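2-hydroxyisobutyryl-CoA synthetase (Aquincola tertiaricarbonis, PDB 6HDY) belongs to the ANL superfamily of AMP-binding enzymes, with an AMP-binding domain followed by a smaller C-terminal domain. Local coordinates at residues P28-E39 / H151-G159; T306-M314 / R339-W348. All coordinates share one frame; numbering follows the deposited sequence.

In the fold
Both contacts are largely buried, yet they belong to separate elements: their centres lie 27 Å apart and their nearest atoms about 10 Å, so neither touches the other. Contact 1 fastens the N-terminal loop and the start of helix 36-40 to the last turns of helix 141-157, and its chemistry is aromatic and ionic: two tryptophans, a carboxylate and a pair of arginines, with exposed residues at the P28 end. Contact 2 lies inside one antiparallel sheet, between strands 304-310 and 340-347, which are separated by strand 322-329; side chains therefore bridge them. Only contact 2 meets a ligand, through D344 and the ribose of 8LQ.

Contact 1 of 2, residues P28-E39 / H151-G159; sequences PADSRYWFPRRE and HARIMWGMG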
loop_
_atom_site.group_PDB
_atom_site.type_symbol
_atom_site.label_atom_id
_atom_site.label_comp_id
_atom_site.label_asym_id
_atom_site.label_seq_id
_atom_site.Cartn_x
_atom_site.Cartn_y
_atom_site.Cartn_z
ATOM N N PRO A 28 24.647 -12.995 -14.353
ATOM C CA PRO A 28 24.400 -13.803 -15.559
ATOM C C PRO A 28 23.248 -14.775 -15.255
ATOM O O PRO A 28 23.083 -15.202 -14.099
ATOM C CB PRO A 28 25.735 -14.554 -15.782
ATOM C CG PRO A 28 26.732 -13.886 -14.876
ATOM C CD PRO A 28 25.941 -13.341 -13.731
ATOM N N ALA A 29 22.433 -15.108 -16.281
ATOM C CA ALA A 29 21.277 -16.005 -16.090
ATOM C C ALA A 29 21.628 -17.390 -15.462
ATOM O O ALA A 29 20.797 -17.945 -14.740
ATOM C CB ALA A 29 20.509 -16.178 -17.403
ATOM N N ASP A 30 22.864 -17.892 -15.683
ATOM C CA ASP A 30 23.342 -19.185 -15.168
ATOM C C ASP A 30 23.911 -19.157 -13.737
ATOM O O ASP A 30 24.133 -20.221 -13.188
ATOM C CB ASP A 30 24.361 -19.829 -16.138
ATOM C CG ASP A 30 25.650 -19.066 -16.442
ATOM O OD1 ASP A 30 25.878 -17.999 -15.838
ATOM O OD2 ASP A 30 26.460 -19.580 -17.222
ATOM N N SER A 31 24.074 -17.966 -13.114
ATOM C CA SER A 31 24.618 -17.798 -11.758
ATOM C C SER A 31 23.576 -18.031 -10.657
ATOM O O SER A 31 22.439 -17.518 -10.733
ATOM C CB SER A 31 25.220 -16.400 -11.594
ATOM O OG SER A 31 25.971 -16.272 -10.395
ATOM N N ARG A 32 23.988 -18.780 -9.608
ATOM C CA ARG A 32 23.167 -19.031 -8.423
ATOM C C ARG A 32 23.182 -17.785 -7.486
ATOM O O ARG A 32 22.197 -17.510 -6.758
ATOM C CB ARG A 32 23.719 -20.247 -7.673
ATOM C CG ARG A 32 22.983 -20.556 -6.374
ATOM C CD ARG A 32 23.596 -21.744 -5.670
ATOM N NE ARG A 32 23.472 -22.938 -6.501
ATOM C CZ ARG A 32 24.081 -24.090 -6.261
ATOM N NH1 ARG A 32 23.902 -25.123 -7.075
ATOM N NH2 ARG A 32 24.892 -24.214 -5.214
ATOM N N TYR A 33 24.325 -17.064 -7.506
ATOM C CA TYR A 33 24.599 -15.925 -6.634
ATOM C C TYR A 33 24.543 -14.588 -7.364
ATOM O O TYR A 33 25.006 -14.480 -8.504
ATOM C CB TYR A 33 25.978 -16.089 -5.962
ATOM C CG TYR A 33 26.335 -17.524 -5.637
ATOM C CD1 TYR A 33 25.821 -18.154 -4.505
ATOM C CD2 TYR A 33 27.190 -18.254 -6.458
ATOM C CE1 TYR A 33 26.135 -19.479 -4.208
ATOM C CE2 TYR A 33 27.535 -19.571 -6.155
ATOM C CZ TYR A 33 27.003 -20.180 -5.031
ATOM O OH TYR A 33 27.336 -21.476 -4.731
ATOM N N TRP A 34 23.969 -13.571 -6.694
ATOM C CA TRP A 34 23.895 -12.199 -7.180
ATOM C C TRP A 34 25.308 -11.634 -7.068
ATOM O O TRP A 34 25.816 -11.073 -8.042
ATOM C CB TRP A 34 22.881 -11.378 -6.358
ATOM C CG TRP A 34 22.761 -9.936 -6.775
ATOM C CD1 TRP A 34 23.577 -8.907 -6.409
ATOM C CD2 TRP A 34 21.697 -9.349 -7.540
ATOM N NE1 TRP A 34 23.121 -7.722 -6.947
ATOM C CE2 TRP A 34 21.965 -7.965 -7.641
ATOM C CE3 TRP A 34 20.522 -9.855 -8.130
ATOM C CZ2 TRP A 34 21.114 -7.083 -8.317
ATOM C CZ3 TRP A 34 19.698 -8.983 -8.824
ATOM C CH2 TRP A 34 20.003 -7.618 -8.923
ATOM N N PHE A 35 25.953 -11.821 -5.893
ATOM C CA PHE A 35 27.338 -11.404 -5.680
ATOM C C PHE A 35 28.182 -12.632 -5.302
ATOM O O PHE A 35 28.292 -12.950 -4.117
ATOM C CB PHE A 35 27.457 -10.273 -4.648
ATOM C CG PHE A 35 26.973 -8.913 -5.108
ATOM C CD1 PHE A 35 27.248 -8.453 -6.393
ATOM C CD2 PHE A 35 26.287 -8.070 -4.235
ATOM C CE1 PHE A 35 26.857 -7.175 -6.795
ATOM C CE2 PHE A 35 25.879 -6.800 -4.641
ATOM C CZ PHE A 35 26.162 -6.359 -5.920
ATOM N N PRO A 36 28.763 -13.354 -6.303
ATOM C CA PRO A 36 29.554 -14.556 -5.982
ATOM C C PRO A 36 30.608 -14.377 -4.884
ATOM O O PRO A 36 30.663 -15.218 -3.987
ATOM C CB PRO A 36 30.188 -14.943 -7.331
ATOM C CG PRO A 36 29.237 -14.384 -8.363
ATOM C CD PRO A 36 28.702 -13.117 -7.766
ATOM N N ARG A 37 31.420 -13.289 -4.934
ATOM C CA ARG A 37 32.476 -13.050 -3.942
ATOM C C ARG A 37 31.940 -12.849 -2.553
ATOM O O ARG A 37 32.216 -13.688 -1.705
ATOM C CB ARG A 37 33.435 -11.906 -4.338
ATOM C CG ARG A 37 34.601 -11.675 -3.356
ATOM C CD ARG A 37 35.559 -12.865 -3.288
ATOM N NE ARG A 37 36.652 -12.664 -2.332
ATOM C CZ ARG A 37 37.379 -13.651 -1.809
ATOM N NH1 ARG A 37 38.366 -13.379 -0.961
ATOM N NH2 ARG A 37 37.111 -14.917 -2.113
ATOM N N ARG A 38 31.140 -11.776 -2.322
ATOM C CA ARG A 38 30.556 -11.448 -1.013
ATOM C C ARG A 38 29.827 -12.629 -0.352
ATOM O O ARG A 38 29.980 -12.850 0.850
ATOM C CB ARG A 38 29.631 -10.233 -1.124
ATOM C CG ARG A 38 30.375 -8.909 -1.324
ATOM C CD ARG A 38 29.455 -7.739 -1.683
ATOM N NE ARG A 38 28.607 -7.336 -0.561
ATOM C CZ ARG A 38 28.043 -6.141 -0.418
ATOM N NH1 ARG A 38 28.248 -5.189 -1.319
ATOM N NH2 ARG A 38 27.264 -5.891 0.627
ATOM N N GLU A 39 29.113 -13.426 -1.167
ATOM C CA GLU A 39 28.283 -14.556 -0.753
ATOM C C GLU A 39 29.023 -15.882 -0.491
ATOM O O GLU A 39 28.582 -16.650 0.368
ATOM C CB GLU A 39 27.158 -14.780 -1.785
ATOM C CG GLU A 39 26.197 -13.598 -1.938
ATOM C CD GLU A 39 25.065 -13.771 -2.933
ATOM O OE1 GLU A 39 24.503 -12.754 -3.401
ATOM O OE2 GLU A 39 24.717 -14.933 -3.228
ATOM N N HIS A 151 17.737 -6.466 -1.174
ATOM C CA HIS A 151 16.590 -7.375 -1.308
ATOM C C HIS A 151 16.530 -8.091 -2.638
ATOM O O HIS A 151 16.169 -9.256 -2.626
ATOM C CB HIS A 151 15.276 -6.646 -0.993
ATOM C CG HIS A 151 15.098 -6.441 0.477
ATOM N ND1 HIS A 151 13.976 -5.880 0.976
ATOM C CD2 HIS A 151 15.920 -6.764 1.505
ATOM C CE1 HIS A 151 14.124 -5.871 2.290
ATOM N NE2 HIS A 151 15.274 -6.399 2.649
ATOM N N ALA A 152 16.863 -7.416 -3.777
ATOM C CA ALA A 152 16.908 -8.051 -5.115
ATOM C C ALA A 152 17.921 -9.198 -5.104
ATOM O O ALA A 152 17.656 -10.257 -5.670
ATOM C CB ALA A 152 17.309 -7.038 -6.186
ATOM N N ARG A 153 19.067 -8.977 -4.439
ATOM C CA ARG A 153 20.161 -9.930 -4.282
ATOM C C ARG A 153 19.715 -11.236 -3.589
ATOM O O ARG A 153 19.946 -12.331 -4.109
ATOM C CB ARG A 153 21.313 -9.253 -3.522
ATOM C CG ARG A 153 22.344 -10.202 -2.946
ATOM C CD ARG A 153 23.516 -9.426 -2.439
ATOM N NE ARG A 153 24.451 -10.279 -1.714
ATOM C CZ ARG A 153 25.353 -9.829 -0.852
ATOM N NH1 ARG A 153 25.467 -8.530 -0.621
ATOM N NH2 ARG A 153 26.162 -10.672 -0.231
ATOM N N ILE A 154 19.056 -11.093 -2.430
ATOM C CA ILE A 154 18.551 -12.181 -1.598
ATOM C C ILE A 154 17.349 -12.877 -2.288
ATOM O O ILE A 154 17.207 -14.082 -2.161
ATOM C CB ILE A 154 18.223 -11.609 -0.184
ATOM C CG1 ILE A 154 19.503 -11.101 0.512
ATOM C CG2 ILE A 154 17.516 -12.633 0.679
ATOM C CD1 ILE A 154 19.275 -10.047 1.574
ATOM N N MET A 155 16.494 -12.123 -3.013
ATOM C CA MET A 155 15.351 -12.708 -3.736
ATOM C C MET A 155 15.863 -13.576 -4.915
ATOM O O MET A 155 15.277 -14.609 -5.226
ATOM C CB MET A 155 14.389 -11.604 -4.217
ATOM C CG MET A 155 13.431 -11.123 -3.133
ATOM S SD MET A 155 12.520 -9.620 -3.611
ATOM C CE MET A 155 11.620 -10.222 -5.014
ATOM N N TRP A 156 16.982 -13.158 -5.535
ATOM C CA TRP A 156 17.666 -13.907 -6.585
ATOM C C TRP A 156 18.148 -15.234 -5.954
ATOM O O TRP A 156 18.015 -16.294 -6.575
ATOM C CB TRP A 156 18.841 -13.090 -7.160
ATOM C CG TRP A 156 19.641 -13.835 -8.188
ATOM C CD1 TRP A 156 20.530 -14.839 -7.965
ATOM C CD2 TRP A 156 19.615 -13.632 -9.604
ATOM N NE1 TRP A 156 21.012 -15.319 -9.154
ATOM C CE2 TRP A 156 20.485 -14.586 -10.179
ATOM C CE3 TRP A 156 18.931 -12.741 -10.448
ATOM C CZ2 TRP A 156 20.716 -14.658 -11.556
ATOM C CZ3 TRP A 156 19.148 -12.822 -11.816
ATOM C CH2 TRP A 156 20.024 -13.781 -12.358
ATOM N N GLY A 157 18.618 -15.163 -4.706
ATOM C CA GLY A 157 19.046 -16.328 -3.930
ATOM C C GLY A 157 17.952 -17.359 -3.698
ATOM O O GLY A 157 18.246 -18.541 -3.460
ATOM N N MET A 158 16.678 -16.914 -3.756
ATOM C CA MET A 158 15.491 -17.754 -3.607
ATOM C C MET A 158 15.038 -18.310 -4.969
ATOM O O MET A 158 14.021 -19.016 -5.052
ATOM C CB MET A 158 14.356 -16.978 -2.945
ATOM C CG MET A 158 14.721 -16.369 -1.607
ATOM S SD MET A 158 13.329 -15.424 -0.928
ATOM C CE MET A 158 13.907 -15.166 0.801
ATOM N N GLY A 159 15.811 -18.014 -6.015
ATOM C CA GLY A 159 15.504 -18.438 -7.375
ATOM C C GLY A 159 14.510 -17.554 -8.107
ATOM O O GLY A 159 14.021 -17.947 -9.172
HETATM O O HOH W 1 21.950 -14.295 -4.502
#
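R153 and W34 form the centre of this contact, in which the N-terminal loop packs on the C-terminal turns of helix 141-157, within the AMP-binding family region of this ANL enzyme. R153 CA and CB, with A152 C beside them, lie over one face of the indole: R153 CB sits 3.8 Å from the centroid of the W34 five-membered ring and 20° off its normal, a CH-pi contact. W34 gets there with CG anti to its own N, while its six-membered ring reaches A152 CB. W156 CB meets the same indole at its edge, and the two tryptophan side chains cross at about a right angle. The W156 ring in turn points its edge at the loop, NE1 donating to S31 O at 3.1 Å; the oxygen is nearly in the indole plane, but NE1 stands above the carbonyl plane.

Beyond W34 the extended R153 chain carries the guanidinium past F35, whose CD2 lies over one of its faces, to E39. Carboxylate and guanidinium planes are almost parallel (4° apart) but offset; R153 NE forms a salt bridge to E39 OE1 at 3.0 Å, on its anti side and tilted from the carboxylate plane. The R38 and R153 side chains cross at about a right angle; D302 forms salt bridges with both, E331 pairs with R38 NH2, and R357 with E39 OE2. A water accepts from W34 N and lies between E39 OE2 and R153 O. From the carboxylate face opposite R153, F35 N donates to E39 OE1 at 3.0 Å, nearly straight (167°).

Contact 2 of 2, residues T306-M314 / R339-W348; sequences TEVCDPANM and RLLSGDLTLW. With 8LQ ([[(2~{R},3~{S},4~{R},5~{R})-5-(6-aminopurin-9-yl)-3,4-bis(oxidanyl)oxolan-2-yl]methoxy-oxidanyl-phosphoryl] (3~{S})-3-oxidanylbutanoate), chain C.
V308 packs on W348 across an antiparallel sheet in which strands 304-310 and 340-347 both flank strand 322-329, so side chains rather than backbone bonds join them. The apolar part centres on V308, whose CB stands 3.5 Å from the centroid of the W348 five-membered ring and 10° off its normal, a CH-pi contact over the face. The indole reaches this place because W348 CG sits between its own N and carbonyl carbon (chi1 76°), and its NE1 bonds to V317 O. T346 CG2 extends the patch to V308 CG2 at 3.7 Å, and M314 CE touches L341 CD1 at one end of the contact.

Charged contacts gather at R339, where a bend at chi3 turns the guanidinium toward E307 and M314. R339 NH1 lies 2.9 Å from both E307 OE1 and OE2, a salt bridge whose hydrogen bond, to OE1, is weak; the two planes are 62° apart. R339 NH2 donates to M314 O at 3.1 Å, with that oxygen in the guanidinium plane, thereby tying down the loop after strand 304-310.

Within these segments D344, whose N closes the ST turn by donating to S342 OG, binds the ligand: 8LQ O2' donates to D344 OD1 at 2.6 Å, and 8LQ O3' to D344 OD2, also at 2.6 Å.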
loop_
_atom_site.group_PDB
_atom_site.type_symbol
_atom_site.label_atom_id
_atom_site.label_comp_id
_atom_site.label_asym_id
_atom_site.label_seq_id
_atom_site.Cartn_x
_atom_site.Cartn_y
_atom_site.Cartn_z
ATOM N N THR A 306 24.933 -9.871 11.969
ATOM C CA THR A 306 24.108 -10.547 12.975
ATOM C C THR A 306 25.022 -11.224 14.026
ATOM O O THR A 306 25.982 -11.931 13.673
ATOM C CB THR A 306 23.143 -11.576 12.322
ATOM O OG1 THR A 306 22.273 -10.932 11.391
ATOM C CG2 THR A 306 22.291 -12.343 13.355
ATOM N N GLU A 307 24.679 -11.027 15.311
ATOM C CA GLU A 307 25.346 -11.639 16.453
ATOM C C GLU A 307 24.290 -12.371 17.276
ATOM O O GLU A 307 23.298 -11.763 17.669
ATOM C CB GLU A 307 25.981 -10.578 17.341
ATOM C CG GLU A 307 27.021 -9.698 16.686
ATOM C CD GLU A 307 27.403 -8.543 17.584
ATOM O OE1 GLU A 307 26.668 -7.533 17.589
ATOM O OE2 GLU A 307 28.368 -8.690 18.366
ATOM N N VAL A 308 24.488 -13.657 17.557
ATOM C CA VAL A 308 23.525 -14.372 18.395
ATOM C C VAL A 308 24.154 -14.407 19.786
ATOM O O VAL A 308 25.213 -15.006 20.006
ATOM C CB VAL A 308 23.057 -15.715 17.793
ATOM C CG1 VAL A 308 22.218 -16.524 18.778
ATOM C CG2 VAL A 308 22.286 -15.463 16.504
ATOM N N CYS A 309 23.546 -13.641 20.695
ATOM C CA CYS A 309 24.122 -13.345 21.990
ATOM C C CYS A 309 23.394 -13.929 23.189
ATOM O O CYS A 309 22.188 -14.181 23.162
ATOM C CB CYS A 309 24.282 -11.828 22.134
ATOM S SG CYS A 309 25.265 -11.053 20.810
ATOM N N ASP A 310 24.149 -14.066 24.277
ATOM C CA ASP A 310 23.613 -14.475 25.553
ATOM C C ASP A 310 22.965 -13.186 26.130
ATOM O O ASP A 310 23.679 -12.196 26.320
ATOM C CB ASP A 310 24.758 -14.980 26.443
ATOM C CG ASP A 310 24.360 -15.607 27.762
ATOM O OD1 ASP A 310 23.251 -15.307 28.252
ATOM O OD2 ASP A 310 25.184 -16.358 28.331
ATOM N N PRO A 311 21.621 -13.172 26.369
ATOM C CA PRO A 311 20.958 -11.952 26.891
ATOM C C PRO A 311 21.447 -11.443 28.252
ATOM O O PRO A 311 21.083 -10.330 28.658
ATOM C CB PRO A 311 19.477 -12.353 26.952
ATOM C CG PRO A 311 19.348 -13.510 26.001
ATOM C CD PRO A 311 20.635 -14.252 26.150
ATOM N N ALA A 312 22.267 -12.251 28.949
ATOM C CA ALA A 312 22.840 -11.922 30.244
ATOM C C ALA A 312 24.058 -11.008 30.117
ATOM O O ALA A 312 24.313 -10.226 31.031
ATOM C CB ALA A 312 23.225 -13.196 30.972
ATOM N N ASN A 313 24.822 -11.102 29.009
ATOM C CA ASN A 313 26.040 -10.292 28.850
ATOM C C ASN A 313 26.241 -9.649 27.450
ATOM O O ASN A 313 27.233 -8.946 27.243
ATOM C CB ASN A 313 27.266 -11.132 29.234
ATOM C CG ASN A 313 27.466 -12.392 28.417
ATOM O OD1 ASN A 313 27.008 -12.529 27.277
ATOM N ND2 ASN A 313 28.193 -13.339 28.977
ATOM N N MET A 314 25.339 -9.937 26.492
ATOM C CA MET A 314 25.362 -9.448 25.097
ATOM C C MET A 314 26.627 -9.864 24.316
ATOM O O MET A 314 27.049 -9.173 23.386
ATOM C CB MET A 314 25.108 -7.919 25.002
ATOM C CG MET A 314 23.733 -7.502 25.511
ATOM S SD MET A 314 22.346 -8.384 24.742
ATOM C CE MET A 314 21.138 -8.131 25.982
ATOM N N ARG A 339 24.131 -2.507 16.897
ATOM C CA ARG A 339 23.917 -3.480 17.956
ATOM C C ARG A 339 22.524 -3.326 18.556
ATOM O O ARG A 339 22.369 -3.189 19.764
ATOM C CB ARG A 339 25.069 -3.475 19.002
ATOM C CG ARG A 339 26.225 -4.296 18.497
ATOM C CD ARG A 339 27.444 -4.374 19.387
ATOM N NE ARG A 339 27.171 -4.740 20.776
ATOM C CZ ARG A 339 27.084 -5.980 21.245
ATOM N NH1 ARG A 339 27.174 -7.019 20.422
ATOM N NH2 ARG A 339 26.883 -6.191 22.535
ATOM N N LEU A 340 21.495 -3.359 17.701
ATOM C CA LEU A 340 20.113 -3.335 18.192
ATOM C C LEU A 340 19.729 -4.734 18.682
ATOM O O LEU A 340 19.901 -5.729 17.964
ATOM C CB LEU A 340 19.096 -2.821 17.146
ATOM C CG LEU A 340 17.575 -2.902 17.474
ATOM C CD1 LEU A 340 17.179 -1.915 18.582
ATOM C CD2 LEU A 340 16.725 -2.658 16.220
ATOM N N LEU A 341 19.240 -4.783 19.929
ATOM C CA LEU A 341 18.767 -5.981 20.600
ATOM C C LEU A 341 17.375 -6.338 20.022
ATOM O O LEU A 341 16.470 -5.512 20.058
ATOM C CB LEU A 341 18.710 -5.724 22.123
ATOM C CG LEU A 341 18.079 -6.814 23.014
ATOM C CD1 LEU A 341 18.835 -8.132 22.904
ATOM C CD2 LEU A 341 18.047 -6.366 24.467
ATOM N N SER A 342 17.231 -7.537 19.435
ATOM C CA SER A 342 15.960 -7.954 18.834
ATOM C C SER A 342 14.944 -8.356 19.872
ATOM O O SER A 342 13.759 -8.069 19.711
ATOM C CB SER A 342 16.167 -9.097 17.848
ATOM O OG SER A 342 16.497 -10.292 18.538
ATOM N N GLY A 343 15.423 -9.013 20.923
ATOM C CA GLY A 343 14.600 -9.565 21.989
ATOM C C GLY A 343 14.004 -10.897 21.568
ATOM O O GLY A 343 13.075 -11.393 22.208
ATOM N N ASP A 344 14.537 -11.486 20.473
ATOM C CA ASP A 344 14.071 -12.741 19.899
ATOM C C ASP A 344 14.949 -13.885 20.336
ATOM O O ASP A 344 16.020 -13.649 20.886
ATOM C CB ASP A 344 14.023 -12.641 18.368
ATOM C CG ASP A 344 13.021 -11.627 17.875
ATOM O OD1 ASP A 344 11.881 -11.634 18.371
ATOM O OD2 ASP A 344 13.372 -10.832 16.985
ATOM N N LEU A 345 14.487 -15.130 20.121
ATOM C CA LEU A 345 15.271 -16.309 20.436
ATOM C C LEU A 345 15.526 -17.105 19.164
ATOM O O LEU A 345 14.620 -17.293 18.348
ATOM C CB LEU A 345 14.600 -17.171 21.525
ATOM C CG LEU A 345 15.492 -18.196 22.189
ATOM C CD1 LEU A 345 16.452 -17.544 23.164
ATOM C CD2 LEU A 345 14.670 -19.261 22.901
ATOM N N THR A 346 16.773 -17.550 18.988
ATOM C CA THR A 346 17.173 -18.376 17.845
ATOM C C THR A 346 18.332 -19.297 18.244
ATOM O O THR A 346 18.851 -19.214 19.355
ATOM C CB THR A 346 17.524 -17.495 16.612
ATOM O OG1 THR A 346 17.519 -18.299 15.433
ATOM C CG2 THR A 346 18.878 -16.803 16.741
ATOM N N LEU A 347 18.723 -20.164 17.320
ATOM C CA LEU A 347 19.879 -21.035 17.393
ATOM C C LEU A 347 20.612 -20.780 16.080
ATOM O O LEU A 347 19.982 -20.728 15.012
ATOM C CB LEU A 347 19.478 -22.524 17.503
ATOM C CG LEU A 347 20.637 -23.495 17.793
ATOM C CD1 LEU A 347 20.180 -24.625 18.663
ATOM C CD2 LEU A 347 21.223 -24.067 16.522
ATOM N N TRP A 348 21.938 -20.649 16.167
ATOM C CA TRP A 348 22.797 -20.446 15.007
ATOM C C TRP A 348 23.909 -21.506 14.945
ATOM O O TRP A 348 24.393 -21.966 15.983
ATOM C CB TRP A 348 23.334 -18.986 14.895
ATOM C CG TRP A 348 24.459 -18.545 15.813
ATOM C CD1 TRP A 348 24.820 -19.083 17.020
ATOM C CD2 TRP A 348 25.287 -17.388 15.628
ATOM N NE1 TRP A 348 25.869 -18.373 17.560
ATOM C CE2 TRP A 348 26.179 -17.331 16.724
ATOM C CE3 TRP A 348 25.370 -16.394 14.628
ATOM C CZ2 TRP A 348 27.123 -16.306 16.863
ATOM C CZ3 TRP A 348 26.331 -15.409 14.749
ATOM C CH2 TRP A 348 27.184 -15.359 15.864
HETATM N N9 8LQ C . 9.671 -11.826 13.076
HETATM C C8 8LQ C . 9.849 -11.185 11.910
HETATM N N7 8LQ C . 10.233 -12.067 10.993
HETATM C C5 8LQ C . 10.320 -13.266 11.593
HETATM C C6 8LQ C . 10.605 -14.509 11.147
HETATM N N6 8LQ C . 10.937 -14.659 9.874
HETATM N N1 8LQ C . 10.597 -15.578 11.966
HETATM C C2 8LQ C . 10.248 -15.434 13.311
HETATM N N3 8LQ C . 9.887 -14.163 13.732
HETATM C C4 8LQ C . 9.962 -13.110 12.884
HETATM C CAA 8LQ C . 9.484 -5.887 8.427
HETATM C CAZ 8LQ C . 9.651 -7.429 8.468
HETATM O OAE 8LQ C . 8.439 -8.053 8.052
HETATM C CAL 8LQ C . 10.011 -7.947 9.874
HETATM C CAS 8LQ C . 8.973 -7.488 10.906
HETATM O OAC 8LQ C . 7.892 -8.065 10.989
HETATM O OAQ 8LQ C . 9.320 -6.365 11.633
HETATM P PBC 8LQ C . 8.529 -5.895 12.942
HETATM O OAH 8LQ C . 7.077 -5.522 12.418
HETATM O OAD 8LQ C . 9.183 -4.784 13.654
HETATM O "O5'" 8LQ C . 8.499 -7.180 13.860
HETATM C "C5'" 8LQ C . 9.755 -7.796 14.140
HETATM C "C4'" 8LQ C . 9.536 -9.020 14.993
HETATM O "O4'" 8LQ C . 8.677 -9.953 14.284
HETATM C "C3'" 8LQ C . 10.834 -9.696 15.120
HETATM O "O3'" 8LQ C . 11.591 -9.133 16.228
HETATM C "C2'" 8LQ C . 10.385 -11.135 15.383
HETATM O "O2'" 8LQ C . 9.873 -11.302 16.764
HETATM C "C1'" 8LQ C . 9.244 -11.266 14.401
#